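Local structure of 378aa long hypothetical citrate synthase (Sulfolobus tokodaii, 1VGM) at residues Lys67-Ile70 against Asn71-Phe74; Lys111-Arg114 against Ala115-Lys118; Ser156-Ala159 against Ala160-Lys164; Ile348-Glu352 against Glu353-Leu357. The protein is a mainly helical protein of the citrate synthase family, with two chains in its assembly. All coordinates share one frame; numbering follows the deposited sequence.

Contact 1 of 4, residues Lys67-Ile70 against Asn71-Phe74; sequences KGII and NESF
Backbone hydrogen bonds join Lys67-Ile70 to Asn71-Phe74 and change in kind along the way. Asn71 N reaches Lys67 O at 2.9 Å, the usual alpha-helical step of four residues. Beyond it the chain tightens to steps of three: Glu72 N meets Ile69 O in a bent bond of 3.3 Å and holds Gly68 O weakly as well, while Ser73 N donates to Ile70 O at 3.0 Å.

A side-chain bond reinforces the turn. Ser73 OG donates to Ile69 O at 2.6 Å; chi1 of -59° sets the hydroxyl beside its own backbone N, turned back to the helix. Glu72 N and Ser73 OG approach Ile69 O from opposite faces of its carbonyl plane, so two donors grip that oxygen. The Asn71 amide lies alongside Lys67 O, but the angle there is too poor for a bond.

A carbonyl meets an aromatic face at Phe74: Ile70 O sits over the centre of the ring, 3.8 Å above the plane. Apolar packing accompanies it. CG2 of Ile70 lies on the same side of the ring, beyond CZ and 3.6 Å from it, and the two side chains are set obliquely. Both residues are buried: Ile70 packs on Ile49 and Val122, Phe74 on Ile146 and Pro147.

Glu72 is the first residue to leave helical angles, and no left-handed residue closes the end. The arrangement is that of a helix C-terminus ending in i to i+3 hydrogen bonds of the 3-10 kind, where helix 60-71 passes into the link to helix 78-84 in this mainly helical fold.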
loop_
_atom_site.group_PDB
_atom_site.type_symbol
_atom_site.label_atom_id
_atom_site.label_comp_id
_atom_site.label_asym_id
_atom_site.label_seq_id
_atom_site.Cartn_x
_atom_site.Cartn_y
_atom_site.Cartn_z
ATOM N N LYS A 67 -7.070 14.200 -24.281
ATOM C CA LYS A 67 -5.965 15.158 -24.302
ATOM C C LYS A 67 -6.308 16.429 -23.516
ATOM O O LYS A 67 -5.452 17.005 -22.835
ATOM C CB LYS A 67 -5.605 15.509 -25.755
ATOM C CG LYS A 67 -5.160 14.306 -26.586
ATOM C CD LYS A 67 -4.829 14.678 -28.029
ATOM C CE LYS A 67 -4.091 13.534 -28.724
ATOM N NZ LYS A 67 -3.812 13.784 -30.174
ATOM N N GLY A 68 -7.565 16.851 -23.604
ATOM C CA GLY A 68 -8.023 17.999 -22.841
ATOM C C GLY A 68 -7.956 17.817 -21.330
ATOM O O GLY A 68 -7.560 18.729 -20.604
ATOM N N ILE A 69 -8.344 16.646 -20.843
ATOM C CA ILE A 69 -8.228 16.376 -19.419
ATOM C C ILE A 69 -6.762 16.334 -18.999
ATOM O O ILE A 69 -6.371 16.945 -18.006
ATOM C CB ILE A 69 -8.898 15.039 -19.051
ATOM C CG1 ILE A 69 -10.412 15.141 -19.287
ATOM C CG2 ILE A 69 -8.599 14.689 -17.594
ATOM C CD1 ILE A 69 -11.131 13.786 -19.336
ATOM N N ILE A 70 -5.955 15.611 -19.763
ATOM C CA ILE A 70 -4.531 15.524 -19.482
ATOM C C ILE A 70 -3.943 16.914 -19.344
ATOM O O ILE A 70 -3.303 17.232 -18.338
ATOM C CB ILE A 70 -3.778 14.759 -20.604
ATOM C CG1 ILE A 70 -4.113 13.265 -20.524
ATOM C CG2 ILE A 70 -2.277 14.963 -20.467
ATOM C CD1 ILE A 70 -3.724 12.471 -21.752
ATOM N N ASN A 71 -4.163 17.740 -20.363
ATOM C CA ASN A 71 -3.422 18.989 -20.505
ATOM C C ASN A 71 -3.821 20.010 -19.446
ATOM O O ASN A 71 -3.084 20.961 -19.188
ATOM C CB ASN A 71 -3.647 19.583 -21.899
ATOM C CG ASN A 71 -2.776 18.933 -22.952
ATOM O OD1 ASN A 71 -1.608 18.620 -22.698
ATOM N ND2 ASN A 71 -3.336 18.726 -24.142
ATOM N N GLU A 72 -4.986 19.810 -18.835
ATOM C CA GLU A 72 -5.435 20.707 -17.780
ATOM C C GLU A 72 -5.155 20.158 -16.379
ATOM O O GLU A 72 -5.583 20.747 -15.392
ATOM C CB GLU A 72 -6.937 21.006 -17.929
ATOM C CG GLU A 72 -7.854 19.866 -17.510
ATOM C CD GLU A 72 -9.311 20.107 -17.898
ATOM O OE1 GLU A 72 -10.139 19.186 -17.739
ATOM O OE2 GLU A 72 -9.629 21.219 -18.362
ATOM N N SER A 73 -4.438 19.040 -16.286
ATOM C CA SER A 73 -4.334 18.338 -15.010
ATOM C C SER A 73 -2.910 18.093 -14.496
ATOM O O SER A 73 -2.715 17.260 -13.608
ATOM C CB SER A 73 -5.070 17.003 -15.095
ATOM O OG SER A 73 -6.433 17.189 -15.418
ATOM N N PHE A 74 -1.923 18.810 -15.030
ATOM C CA PHE A 74 -0.519 18.568 -14.670
ATOM C C PHE A 74 -0.120 19.182 -13.327
ATOM O O PHE A 74 0.832 18.732 -12.683
ATOM C CB PHE A 74 0.415 19.103 -15.765
ATOM C CG PHE A 74 0.515 18.206 -16.968
ATOM C CD1 PHE A 74 0.311 18.719 -18.248
ATOM C CD2 PHE A 74 0.830 16.852 -16.830
ATOM C CE1 PHE A 74 0.406 17.898 -19.378
ATOM C CE2 PHE A 74 0.925 16.019 -17.949
ATOM C CZ PHE A 74 0.720 16.545 -19.228
#

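Contact 2 of 4, residues Lys111-Arg114 against Ala115-Lys118; sequences KWNR and ATNK
Asn113 and Asn117 grip each other on the tight side of this turn. Asn113 N donates to Asn117 OD1 at 2.9 Å in a nearly straight bond (171°), coming from above the carbonyl plane, and Asn113 O accepts from Thr116 N at 2.8 Å and only weakly from Asn117 N. The buried Asn117 amide also stands at the edge of the Trp112 ring, ND2 lying in the ring plane 3.6 Å from CE3, with amide and ring planes 83° apart. That ND2 is bonded to Glu352 OE2 of helix 331-353, and the indole NE1 to Ser201 O in the loop before helix 203-214.

Water takes over where the packing loosens. One molecule joins Lys111 O, Thr116 OG1 and Asn117 OD1, 2.7 Å from the last. Two others lie between Arg114 O and Lys118, one beside Lys118 N and one 2.7 Å from Lys118 NZ.

Asn113 OD1 accepts from Ala115 N at 2.8 Å in the carbonyl plane, because chi1 of -176° lays CG beside the carbonyl carbon. This Asx turn overlaps the beta turn closed by Asn113 O and Thr116 N, just before helix 117-139.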
loop_
_atom_site.group_PDB
_atom_site.type_symbol
_atom_site.label_atom_id
_atom_site.label_comp_id
_atom_site.label_asym_id
_atom_site.label_seq_id
_atom_site.Cartn_x
_atom_site.Cartn_y
_atom_site.Cartn_z
ATOM N N LYS A 111 -13.514 11.087 -3.928
ATOM C CA LYS A 111 -14.522 10.056 -3.717
ATOM C C LYS A 111 -14.647 9.176 -4.951
ATOM O O LYS A 111 -14.502 9.651 -6.081
ATOM C CB LYS A 111 -15.881 10.694 -3.424
ATOM C CG LYS A 111 -15.964 11.421 -2.093
ATOM C CD LYS A 111 -17.355 12.010 -1.912
ATOM C CE LYS A 111 -17.422 12.980 -0.745
ATOM N NZ LYS A 111 -18.806 13.515 -0.600
ATOM N N TRP A 112 -14.928 7.897 -4.733
ATOM C CA TRP A 112 -15.339 7.025 -5.822
ATOM C C TRP A 112 -16.734 7.396 -6.323
ATOM O O TRP A 112 -17.656 7.633 -5.533
ATOM C CB TRP A 112 -15.335 5.569 -5.364
ATOM C CG TRP A 112 -13.961 5.014 -5.090
ATOM C CD1 TRP A 112 -13.296 5.022 -3.898
ATOM C CD2 TRP A 112 -13.112 4.328 -6.023
ATOM N NE1 TRP A 112 -12.082 4.374 -4.029
ATOM C CE2 TRP A 112 -11.947 3.938 -5.323
ATOM C CE3 TRP A 112 -13.238 3.978 -7.377
ATOM C CZ2 TRP A 112 -10.914 3.209 -5.931
ATOM C CZ3 TRP A 112 -12.206 3.254 -7.982
ATOM C CH2 TRP A 112 -11.062 2.877 -7.256
ATOM N N ASN A 113 -16.886 7.429 -7.642
ATOM C CA ASN A 113 -18.130 7.867 -8.273
ATOM C C ASN A 113 -18.073 7.417 -9.726
ATOM O O ASN A 113 -17.208 7.854 -10.481
ATOM C CB ASN A 113 -18.240 9.397 -8.209
ATOM C CG ASN A 113 -19.547 9.909 -8.761
ATOM O OD1 ASN A 113 -20.013 9.454 -9.809
ATOM N ND2 ASN A 113 -20.152 10.866 -8.064
ATOM N N ARG A 114 -18.975 6.534 -10.123
ATOM C CA ARG A 114 -18.853 5.935 -11.441
ATOM C C ARG A 114 -19.077 6.959 -12.555
ATOM O O ARG A 114 -18.744 6.709 -13.715
ATOM C CB ARG A 114 -19.829 4.765 -11.585
ATOM C CG ARG A 114 -21.282 5.117 -11.367
ATOM C CD ARG A 114 -22.138 3.855 -11.326
ATOM N NE ARG A 114 -22.119 3.134 -12.595
ATOM C CZ ARG A 114 -22.572 3.627 -13.745
ATOM N NH1 ARG A 114 -22.535 2.885 -14.845
ATOM N NH2 ARG A 114 -23.062 4.859 -13.800
ATOM N N ALA A 115 -19.618 8.122 -12.206
ATOM C CA ALA A 115 -19.740 9.204 -13.180
ATOM C C ALA A 115 -18.425 9.956 -13.389
ATOM O O ALA A 115 -18.269 10.647 -14.390
ATOM C CB ALA A 115 -20.836 10.186 -12.755
ATOM N N THR A 116 -17.480 9.834 -12.460
ATOM C CA THR A 116 -16.232 10.591 -12.593
ATOM C C THR A 116 -14.951 9.764 -12.478
ATOM O O THR A 116 -13.850 10.297 -12.642
ATOM C CB THR A 116 -16.144 11.745 -11.556
ATOM O OG1 THR A 116 -16.257 11.214 -10.234
ATOM C CG2 THR A 116 -17.249 12.753 -11.776
ATOM N N ASN A 117 -15.079 8.473 -12.191
ATOM C CA ASN A 117 -13.897 7.665 -11.898
ATOM C C ASN A 117 -12.902 7.685 -13.059
ATOM O O ASN A 117 -11.698 7.767 -12.837
ATOM C CB ASN A 117 -14.293 6.221 -11.587
ATOM C CG ASN A 117 -14.830 6.052 -10.169
ATOM O OD1 ASN A 117 -14.602 6.891 -9.306
ATOM N ND2 ASN A 117 -15.545 4.957 -9.929
ATOM N N LYS A 118 -13.405 7.611 -14.290
ATOM C CA LYS A 118 -12.545 7.474 -15.464
ATOM C C LYS A 118 -11.814 8.778 -15.743
ATOM O O LYS A 118 -10.631 8.782 -16.086
ATOM C CB LYS A 118 -13.370 7.091 -16.702
ATOM C CG LYS A 118 -13.771 5.625 -16.759
ATOM C CD LYS A 118 -14.626 5.320 -17.980
ATOM C CE LYS A 118 -16.105 5.501 -17.680
ATOM N NZ LYS A 118 -16.657 4.350 -16.912
HETATM O O HOH W 1 -14.223 9.571 -9.023
HETATM O O HOH W 2 -16.215 8.040 -15.279
HETATM O O HOH W 3 -16.532 5.229 -14.398
#

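Contact 3 of 4, residues Ser156-Ala159 against Ala160-Lys164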
loop_
_atom_site.group_PDB
_atom_site.type_symbol
_atom_site.label_atom_id
_atom_site.label_comp_id
_atom_site.label_asym_id
_atom_site.label_seq_id
_atom_site.Cartn_x
_atom_site.Cartn_y
_atom_site.Cartn_z
ATOM N N SER A 156 5.085 16.142 -23.469
ATOM C CA SER A 156 4.964 16.956 -22.268
ATOM C C SER A 156 5.801 16.415 -21.112
ATOM O O SER A 156 6.417 17.190 -20.375
ATOM C CB SER A 156 3.499 17.057 -21.841
ATOM O OG SER A 156 2.779 17.862 -22.758
ATOM N N PHE A 157 5.827 15.091 -20.951
ATOM C CA PHE A 157 6.618 14.494 -19.882
ATOM C C PHE A 157 8.105 14.722 -20.159
ATOM O O PHE A 157 8.850 15.156 -19.278
ATOM C CB PHE A 157 6.322 12.993 -19.759
ATOM C CG PHE A 157 7.259 12.260 -18.844
ATOM C CD1 PHE A 157 7.340 12.599 -17.493
ATOM C CD2 PHE A 157 8.089 11.258 -19.338
ATOM C CE1 PHE A 157 8.227 11.936 -16.641
ATOM C CE2 PHE A 157 8.983 10.582 -18.498
ATOM C CZ PHE A 157 9.060 10.927 -17.147
ATOM N N LEU A 158 8.532 14.437 -21.389
ATOM C CA LEU A 158 9.945 14.519 -21.735
ATOM C C LEU A 158 10.464 15.948 -21.621
ATOM O O LEU A 158 11.594 16.161 -21.184
ATOM C CB LEU A 158 10.187 14.009 -23.158
ATOM C CG LEU A 158 10.038 12.495 -23.352
ATOM C CD1 LEU A 158 10.293 12.138 -24.804
ATOM C CD2 LEU A 158 11.004 11.755 -22.447
ATOM N N ALA A 159 9.642 16.916 -22.018
ATOM C CA ALA A 159 10.044 18.319 -22.010
ATOM C C ALA A 159 10.216 18.854 -20.586
ATOM O O ALA A 159 11.149 19.602 -20.300
ATOM C CB ALA A 159 9.016 19.165 -22.782
ATOM N N ALA A 160 9.314 18.461 -19.695
ATOM C CA ALA A 160 9.407 18.856 -18.296
ATOM C C ALA A 160 10.651 18.243 -17.661
ATOM O O ALA A 160 11.392 18.906 -16.936
ATOM C CB ALA A 160 8.169 18.403 -17.558
ATOM N N THR A 161 10.868 16.963 -17.936
ATOM C CA THR A 161 11.970 16.232 -17.336
ATOM C C THR A 161 13.315 16.860 -17.704
ATOM O O THR A 161 14.125 17.157 -16.824
ATOM C CB THR A 161 11.944 14.752 -17.778
ATOM O OG1 THR A 161 10.757 14.134 -17.266
ATOM C CG2 THR A 161 13.165 14.004 -17.255
ATOM N N PHE A 162 13.549 17.063 -18.997
ATOM C CA PHE A 162 14.869 17.471 -19.469
ATOM C C PHE A 162 14.954 18.954 -19.843
ATOM O O PHE A 162 16.035 19.463 -20.149
ATOM C CB PHE A 162 15.284 16.593 -20.655
ATOM C CG PHE A 162 15.392 15.132 -20.310
ATOM C CD1 PHE A 162 14.502 14.201 -20.852
ATOM C CD2 PHE A 162 16.339 14.697 -19.382
ATOM C CE1 PHE A 162 14.550 12.856 -20.474
ATOM C CE2 PHE A 162 16.399 13.356 -18.994
ATOM C CZ PHE A 162 15.500 12.433 -19.538
ATOM N N GLY A 163 13.815 19.641 -19.808
ATOM C CA GLY A 163 13.820 21.081 -19.968
ATOM C C GLY A 163 14.176 21.525 -21.370
ATOM O O GLY A 163 14.744 22.595 -21.568
ATOM N N LYS A 164 13.815 20.706 -22.344
ATOM C CA LYS A 164 14.298 20.811 -23.705
ATOM C C LYS A 164 13.237 20.163 -24.583
ATOM O O LYS A 164 12.576 19.204 -24.158
ATOM C CB LYS A 164 15.608 20.029 -23.837
ATOM C CG LYS A 164 16.452 20.348 -25.053
ATOM C CD LYS A 164 17.749 19.545 -25.087
ATOM C CE LYS A 164 17.590 18.159 -24.466
ATOM N NZ LYS A 164 18.854 17.364 -24.503
HETATM O O HOH W 4 13.131 16.589 -23.838
#
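The C-terminal end of helix 153-162 closes at Gly163, the first residue to leave helical angles and one with a left-handed backbone (phi 70°), whose N makes a short but poorly angled, weak bond to Ala159 O. The preceding bonds are regular: Ala160 N to Ser156 O at 3.2 Å and Phe162 N to Leu158 O at 3.1 Å. Past the glycine the chain folds back, and Lys164 O approaches Ala159 CA at 3.4 Å in a CA-H...O contact. A water bound to Lys164 O at 2.7 Å also reaches Leu158 O, weakly.

Phe157 and Thr161 carry the side-chain part. Thr161 OG1 donates to Phe157 O at 3.0 Å from above the carbonyl plane, while Thr161 N reaches the same oxygen, also at 3.0 Å, so one residue supplies both donors. The hydroxyl lies beside its own N (chi1 -65°), which leaves CG2 on the far branch, over the centre of the Phe162 ring. OG1 itself stands over one face of the Phe157 ring, near its rim and 3.4 Å from CE1. Leu158 CD2 meets the Phe162 rim more loosely.

Phe157 is buried against Leu334, Leu337 and Met174, and Phe162 makes edge-to-face contacts with Tyr136 and Phe326.

Giving its proton to Phe157 O satisfies the buried Thr161 hydroxyl within its own helix and lets it lie against the Phe157 face, while the methyl branch packs on Phe162.

Contact 4 of 4, residues Ile348-Glu352 against Glu353-Leu357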
loop_
_atom_site.group_PDB
_atom_site.type_symbol
_atom_site.label_atom_id
_atom_site.label_comp_id
_atom_site.label_asym_id
_atom_site.label_seq_id
_atom_site.Cartn_x
_atom_site.Cartn_y
_atom_site.Cartn_z
ATOM N N ILE A 348 -10.694 0.250 -10.913
ATOM C CA ILE A 348 -11.993 0.742 -11.358
ATOM C C ILE A 348 -12.890 -0.438 -11.725
ATOM O O ILE A 348 -14.065 -0.470 -11.353
ATOM C CB ILE A 348 -11.851 1.691 -12.583
ATOM C CG1 ILE A 348 -11.188 2.996 -12.150
ATOM C CG2 ILE A 348 -13.220 2.009 -13.170
ATOM C CD1 ILE A 348 -10.972 3.980 -13.278
ATOM N N GLU A 349 -12.337 -1.409 -12.447
ATOM C CA GLU A 349 -13.052 -2.660 -12.705
ATOM C C GLU A 349 -13.500 -3.279 -11.395
ATOM O O GLU A 349 -14.669 -3.636 -11.233
ATOM C CB GLU A 349 -12.154 -3.655 -13.444
ATOM C CG GLU A 349 -12.293 -3.626 -14.950
ATOM C CD GLU A 349 -11.497 -4.722 -15.634
ATOM O OE1 GLU A 349 -11.831 -5.049 -16.793
ATOM O OE2 GLU A 349 -10.541 -5.251 -15.023
ATOM N N TYR A 350 -12.563 -3.411 -10.461
ATOM C CA TYR A 350 -12.858 -4.051 -9.185
ATOM C C TYR A 350 -13.970 -3.318 -8.442
ATOM O O TYR A 350 -14.949 -3.932 -8.016
ATOM C CB TYR A 350 -11.617 -4.105 -8.293
ATOM C CG TYR A 350 -11.787 -5.055 -7.125
ATOM C CD1 TYR A 350 -11.716 -6.434 -7.313
ATOM C CD2 TYR A 350 -12.035 -4.579 -5.837
ATOM C CE1 TYR A 350 -11.885 -7.325 -6.248
ATOM C CE2 TYR A 350 -12.208 -5.464 -4.760
ATOM C CZ TYR A 350 -12.131 -6.836 -4.979
ATOM O OH TYR A 350 -12.311 -7.726 -3.942
ATOM N N VAL A 351 -13.811 -2.007 -8.278
ATOM C CA VAL A 351 -14.748 -1.252 -7.461
ATOM C C VAL A 351 -16.109 -1.176 -8.147
ATOM O O VAL A 351 -17.136 -1.401 -7.514
ATOM C CB VAL A 351 -14.235 0.180 -7.167
ATOM C CG1 VAL A 351 -15.308 0.983 -6.446
ATOM C CG2 VAL A 351 -12.993 0.112 -6.316
ATOM N N GLU A 352 -16.130 -0.883 -9.444
ATOM C CA GLU A 352 -17.415 -0.691 -10.125
ATOM C C GLU A 352 -18.160 -1.981 -10.446
ATOM O O GLU A 352 -19.401 -1.995 -10.469
ATOM C CB GLU A 352 -17.229 0.115 -11.400
ATOM C CG GLU A 352 -16.704 1.512 -11.140
ATOM C CD GLU A 352 -16.701 2.360 -12.391
ATOM O OE1 GLU A 352 -16.928 1.795 -13.478
ATOM O OE2 GLU A 352 -16.474 3.583 -12.283
ATOM N N GLU A 353 -17.423 -3.063 -10.674
ATOM C CA GLU A 353 -18.051 -4.274 -11.201
ATOM C C GLU A 353 -17.890 -5.550 -10.373
ATOM O O GLU A 353 -18.629 -6.522 -10.589
ATOM C CB GLU A 353 -17.545 -4.539 -12.613
ATOM C CG GLU A 353 -17.936 -3.488 -13.654
ATOM C CD GLU A 353 -17.354 -3.787 -15.038
ATOM O OE1 GLU A 353 -17.613 -4.890 -15.566
ATOM O OE2 GLU A 353 -16.640 -2.924 -15.601
ATOM N N GLN A 354 -16.928 -5.581 -9.451
ATOM C CA GLN A 354 -16.625 -6.820 -8.744
ATOM C C GLN A 354 -16.368 -6.651 -7.250
ATOM O O GLN A 354 -15.650 -7.461 -6.658
ATOM C CB GLN A 354 -15.395 -7.491 -9.345
ATOM C CG GLN A 354 -15.436 -7.726 -10.829
ATOM C CD GLN A 354 -14.135 -8.304 -11.344
ATOM O OE1 GLN A 354 -13.771 -9.434 -11.014
ATOM N NE2 GLN A 354 -13.422 -7.527 -12.157
ATOM N N HIS A 355 -16.922 -5.616 -6.633
ATOM C CA HIS A 355 -16.385 -5.196 -5.353
ATOM C C HIS A 355 -16.729 -6.153 -4.234
ATOM O O HIS A 355 -17.865 -6.602 -4.104
ATOM C CB HIS A 355 -16.865 -3.810 -4.947
ATOM C CG HIS A 355 -16.353 -3.397 -3.603
ATOM N ND1 HIS A 355 -17.056 -3.623 -2.440
ATOM C CD2 HIS A 355 -15.155 -2.888 -3.226
ATOM C CE1 HIS A 355 -16.314 -3.277 -1.403
ATOM N NE2 HIS A 355 -15.156 -2.829 -1.851
ATOM N N ARG A 356 -15.725 -6.439 -3.417
ATOM C CA ARG A 356 -15.887 -7.232 -2.211
ATOM C C ARG A 356 -14.706 -6.854 -1.326
ATOM O O ARG A 356 -13.560 -6.875 -1.783
ATOM C CB ARG A 356 -15.833 -8.724 -2.563
ATOM C CG ARG A 356 -16.045 -9.676 -1.395
ATOM C CD ARG A 356 -17.480 -9.640 -0.890
ATOM N NE ARG A 356 -18.447 -9.491 -1.977
ATOM C CZ ARG A 356 -19.541 -8.734 -1.903
ATOM N NH1 ARG A 356 -19.847 -8.107 -0.772
ATOM N NH2 ARG A 356 -20.331 -8.595 -2.961
ATOM N N LEU A 357 -14.983 -6.489 -0.075
ATOM C CA LEU A 357 -13.921 -6.220 0.893
ATOM C C LEU A 357 -13.008 -7.437 0.983
ATOM O O LEU A 357 -13.481 -8.568 1.013
ATOM C CB LEU A 357 -14.510 -5.919 2.276
ATOM C CG LEU A 357 -13.468 -5.708 3.379
ATOM C CD1 LEU A 357 -12.774 -4.366 3.173
ATOM C CD2 LEU A 357 -14.137 -5.771 4.749
HETATM O O HOH W 5 -18.913 -3.685 -7.683
#
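Tyr350 reaches from the last turns of its helix to the chain that leaves it, ending on Arg356. From CB, chi1 of -166° sets CG anti to the backbone N and carries the ring beside Gln354-Arg356. On one ring flank CD1 comes within 4.1 Å of Gln354 O, and CE1 is nearer to the same oxygen at 3.8 Å; Gln354 O thus stands over one face, toward the rim. On the other flank CE2 lies 3.6 Å from Arg356 O and is approached obliquely by CD2 of His355. At the tip, OH donates to Arg356 O at 2.6 Å, in the carbonyl plane and on a lone pair, so the hydroxyl of this buried side chain is satisfied by backbone.

This is where the long helix 331-353 gives way to the extended link to strand 361-364, and the tyrosine lies along that exit, bonded to it at Arg356 O. Leu194 and Ser197 of helix 188-197 pack on its side chain, and His355 and Arg356 touch Leu218 and Gly8 of the second subunit.

The backbone finishes the helix with Glu353 N on Glu349 O (2.9 Å) and Gln354 N on Tyr350 O (2.9 Å), the latter from above the carbonyl plane. A water then takes the place of the next direct bond, donating to Val351 O at 2.9 Å and accepting from His355 N. The buried Glu349 carboxylate turns elsewhere, to a salt bridge with Lys15 and a bond from Gly18 N, and Gln354 OE1 accepts from Thr16 N.

How the contacts relate
Read from the N terminus, the four contacts come in series, and none nests in or crosses another; each closes only a single local turn. Contact 1 ends helix 60-71, contact 2 begins helix 117-139, contact 3 ends helix 153-162 and contact 4 ends helix 331-353. Two pairs meet in space. Phe74 CZ of contact 1 packs on Ser156 CB of contact 3 at 3.8 Å, joining the exit of helix 60-71 to helix 153-162, some eighty residues on. Contacts 2 and 4, centres 12 Å apart, touch through Trp112 CH2 and Val351 CG2 at 3.5 Å, tying the turn before helix 117-139 to helix 331-353. Contacts 3 and 4 lie farthest apart, about 36 Å between centres.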